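Long-range contact in beta-mannosidase (Hypocrea lixii, PDB 4UOJ), which is a family 2 glycoside hydrolase that probably removes terminal beta-D-mannose from the non-reducing ends of beta-mannosides: residues L521-A526 with I546-P551. Sequence-based numbering, arbitrary orientation.
Sequences LFNVLA and IDLDLP. With BMA (beta-D-mannopyranose), chain F; MAN (alpha-D-mannopyranose), chain B.
L548 reaches from a surface turn onto F522, N523 and A526 of helix 506-528, in a helix-to-loop contact that is apolar on one side and bridged on the other by a beta-mannose, probably the core mannose of an N-linked glycan rather than substrate. No direct hydrogen bond joins 521-526 to 546-551, and the two bury 199 Å² between them. Evidence for the apolar part is the F522 ring: CE2 lies 3.9 Å from L548 CD2 and 4.0 Å from I546 CG2. A chi1 of -177° swings this ring to the loop side, where both side chains cross it at about a right angle and meet it obliquely. L548 CD1 meets A526 CB at 4.3 Å. Helix 506-528 leads into strand 534-535 of what is, as in other family 2 glycosidases, a (beta/alpha)8 barrel; the type I beta turn 547-550 lies beyond, after strand 545-546. On the polar side, one water accepts from N523 ND2 (2.9 Å) and donates to L548 O (2.8 Å), while BMA O4 stands 3.0 Å from both N523 OD1 and L548 O, its one proton unable to serve both at once. N523 ND2 also bonds T519 O, which helps fix the amide's rotation. A leucine in place of N523 would probably deprive this water and BMA O4 of their helix-side partner.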
loop_
_atom_site.group_PDB
_atom_site.type_symbol
_atom_site.label_atom_id
_atom_site.label_comp_id
_atom_site.label_asym_id
_atom_site.label_seq_id
_atom_site.Cartn_x
_atom_site.Cartn_y
_atom_site.Cartn_z
ATOM N N LEU A 521 -12.539 5.123 -18.558
ATOM C CA LEU A 521 -11.544 5.439 -17.549
ATOM C C LEU A 521 -10.226 5.960 -18.066
ATOM O O LEU A 521 -9.679 6.866 -17.494
ATOM C CB LEU A 521 -11.344 4.278 -16.583
ATOM C CG LEU A 521 -12.516 3.896 -15.689
ATOM C CD1 LEU A 521 -12.090 3.059 -14.510
ATOM C CD2 LEU A 521 -13.337 5.072 -15.234
ATOM N N PHE A 522 -9.720 5.376 -19.134
ATOM C CA PHE A 522 -8.516 5.876 -19.726
ATOM C C PHE A 522 -8.716 7.260 -20.298
ATOM O O PHE A 522 -7.853 8.093 -20.194
ATOM C CB PHE A 522 -7.947 4.904 -20.736
ATOM C CG PHE A 522 -6.657 5.345 -21.315
ATOM C CD1 PHE A 522 -5.591 5.649 -20.502
ATOM C CD2 PHE A 522 -6.506 5.478 -22.672
ATOM C CE1 PHE A 522 -4.407 6.069 -21.025
ATOM C CE2 PHE A 522 -5.321 5.894 -23.200
ATOM C CZ PHE A 522 -4.272 6.183 -22.384
ATOM N N ASN A 523 -9.879 7.502 -20.886
ATOM C CA ASN A 523 -10.203 8.830 -21.430
ATOM C C ASN A 523 -10.295 9.901 -20.341
ATOM O O ASN A 523 -9.767 10.983 -20.529
ATOM C CB ASN A 523 -11.453 8.808 -22.308
ATOM C CG ASN A 523 -11.128 8.637 -23.771
ATOM O OD1 ASN A 523 -10.466 9.479 -24.371
ATOM N ND2 ASN A 523 -11.575 7.542 -24.364
ATOM N N VAL A 524 -10.913 9.573 -19.195
ATOM C CA VAL A 524 -11.005 10.491 -18.061
ATOM C C VAL A 524 -9.574 10.796 -17.546
ATOM O O VAL A 524 -9.260 11.957 -17.262
ATOM C CB VAL A 524 -11.966 9.991 -16.937
ATOM C CG1 VAL A 524 -11.935 10.915 -15.711
ATOM C CG2 VAL A 524 -13.397 9.859 -17.446
ATOM N N LEU A 525 -8.699 9.769 -17.473
ATOM C CA LEU A 525 -7.322 9.972 -17.041
ATOM C C LEU A 525 -6.533 10.837 -18.041
ATOM O O LEU A 525 -5.913 11.823 -17.619
ATOM C CB LEU A 525 -6.595 8.644 -16.754
ATOM C CG LEU A 525 -5.092 8.736 -16.425
ATOM C CD1 LEU A 525 -4.830 9.563 -15.166
ATOM C CD2 LEU A 525 -4.501 7.373 -16.270
ATOM N N ALA A 526 -6.556 10.451 -19.340
ATOM C CA ALA A 526 -5.842 11.148 -20.432
ATOM C C ALA A 526 -6.224 12.637 -20.517
ATOM O O ALA A 526 -5.358 13.478 -20.740
ATOM C CB ALA A 526 -6.084 10.451 -21.772
ATOM N N ILE A 546 -2.022 1.486 -28.088
ATOM C CA ILE A 546 -2.695 2.561 -27.410
ATOM C C ILE A 546 -2.922 3.685 -28.404
ATOM O O ILE A 546 -1.996 4.242 -28.939
ATOM C CB ILE A 546 -1.899 3.061 -26.202
ATOM C CG1 ILE A 546 -1.810 1.985 -25.137
ATOM C CG2 ILE A 546 -2.544 4.298 -25.622
ATOM C CD1 ILE A 546 -0.944 2.342 -23.961
ATOM N N ASP A 547 -4.181 4.030 -28.597
ATOM C CA ASP A 547 -4.584 5.052 -29.554
ATOM C C ASP A 547 -5.978 5.545 -29.219
ATOM O O ASP A 547 -6.935 4.785 -29.302
ATOM C CB ASP A 547 -4.522 4.487 -30.990
ATOM C CG ASP A 547 -4.651 5.523 -32.084
ATOM O OD1 ASP A 547 -4.964 6.701 -31.753
ATOM O OD2 ASP A 547 -4.450 5.148 -33.278
ATOM N N LEU A 548 -6.085 6.832 -28.876
ATOM C CA LEU A 548 -7.348 7.468 -28.516
ATOM C C LEU A 548 -8.368 7.535 -29.681
ATOM O O LEU A 548 -9.560 7.733 -29.471
ATOM C CB LEU A 548 -7.078 8.838 -27.890
ATOM C CG LEU A 548 -6.472 8.853 -26.475
ATOM C CD1 LEU A 548 -6.206 10.282 -26.042
ATOM C CD2 LEU A 548 -7.412 8.225 -25.451
ATOM N N ASP A 549 -7.882 7.323 -30.908
ATOM C CA ASP A 549 -8.701 7.268 -32.114
ATOM C C ASP A 549 -9.495 5.963 -32.197
ATOM O O ASP A 549 -10.487 5.903 -32.924
ATOM C CB ASP A 549 -7.814 7.416 -33.363
ATOM C CG ASP A 549 -7.148 8.784 -33.480
ATOM O OD1 ASP A 549 -7.861 9.794 -33.328
ATOM O OD2 ASP A 549 -5.931 8.837 -33.744
ATOM N N LEU A 550 -9.060 4.922 -31.474
ATOM C CA LEU A 550 -9.718 3.607 -31.497
ATOM C C LEU A 550 -10.974 3.558 -30.607
ATOM O O LEU A 550 -10.975 4.173 -29.529
ATOM C CB LEU A 550 -8.738 2.489 -31.108
ATOM C CG LEU A 550 -7.507 2.288 -31.998
ATOM C CD1 LEU A 550 -6.534 1.309 -31.376
ATOM C CD2 LEU A 550 -7.874 1.862 -33.412
ATOM N N PRO A 551 -12.027 2.798 -31.018
ATOM C CA PRO A 551 -13.236 2.703 -30.175
ATOM C C PRO A 551 -12.943 2.221 -28.758
ATOM O O PRO A 551 -13.594 2.654 -27.802
ATOM C CB PRO A 551 -14.170 1.767 -30.957
ATOM C CG PRO A 551 -13.319 1.114 -32.002
ATOM C CD PRO A 551 -12.175 2.035 -32.279
HETATM C C1 BMA F . -13.113 12.297 -26.099
HETATM C C2 BMA F . -13.662 11.177 -26.977
HETATM C C3 BMA F . -12.556 10.125 -27.012
HETATM C C4 BMA F . -11.272 10.752 -27.528
HETATM C C5 BMA F . -10.927 12.048 -26.783
HETATM C C6 BMA F . -9.790 12.828 -27.395
HETATM O O2 BMA F . -13.990 11.738 -28.265
HETATM O O3 BMA F . -12.938 8.976 -27.758
HETATM O O4 BMA F . -10.225 9.803 -27.350
HETATM O O5 BMA F . -12.047 12.952 -26.784
HETATM O O6 BMA F . -9.667 14.095 -26.762
HETATM C C1 MAN B . -15.260 9.423 -32.251
HETATM C C2 MAN B . -16.474 8.949 -33.067
HETATM C C3 MAN B . -17.203 7.828 -32.325
HETATM C C4 MAN B . -16.236 6.698 -31.963
HETATM C C5 MAN B . -15.048 7.251 -31.184
HETATM C C6 MAN B . -13.968 6.216 -30.877
HETATM O O2 MAN B . -16.056 8.493 -34.361
HETATM O O3 MAN B . -18.254 7.356 -33.153
HETATM O O4 MAN B . -16.923 5.763 -31.158
HETATM O O5 MAN B . -14.417 8.298 -31.946
HETATM O O6 MAN B . -12.807 6.827 -30.258
HETATM O O HOH W 1 -11.049 6.955 -27.196
#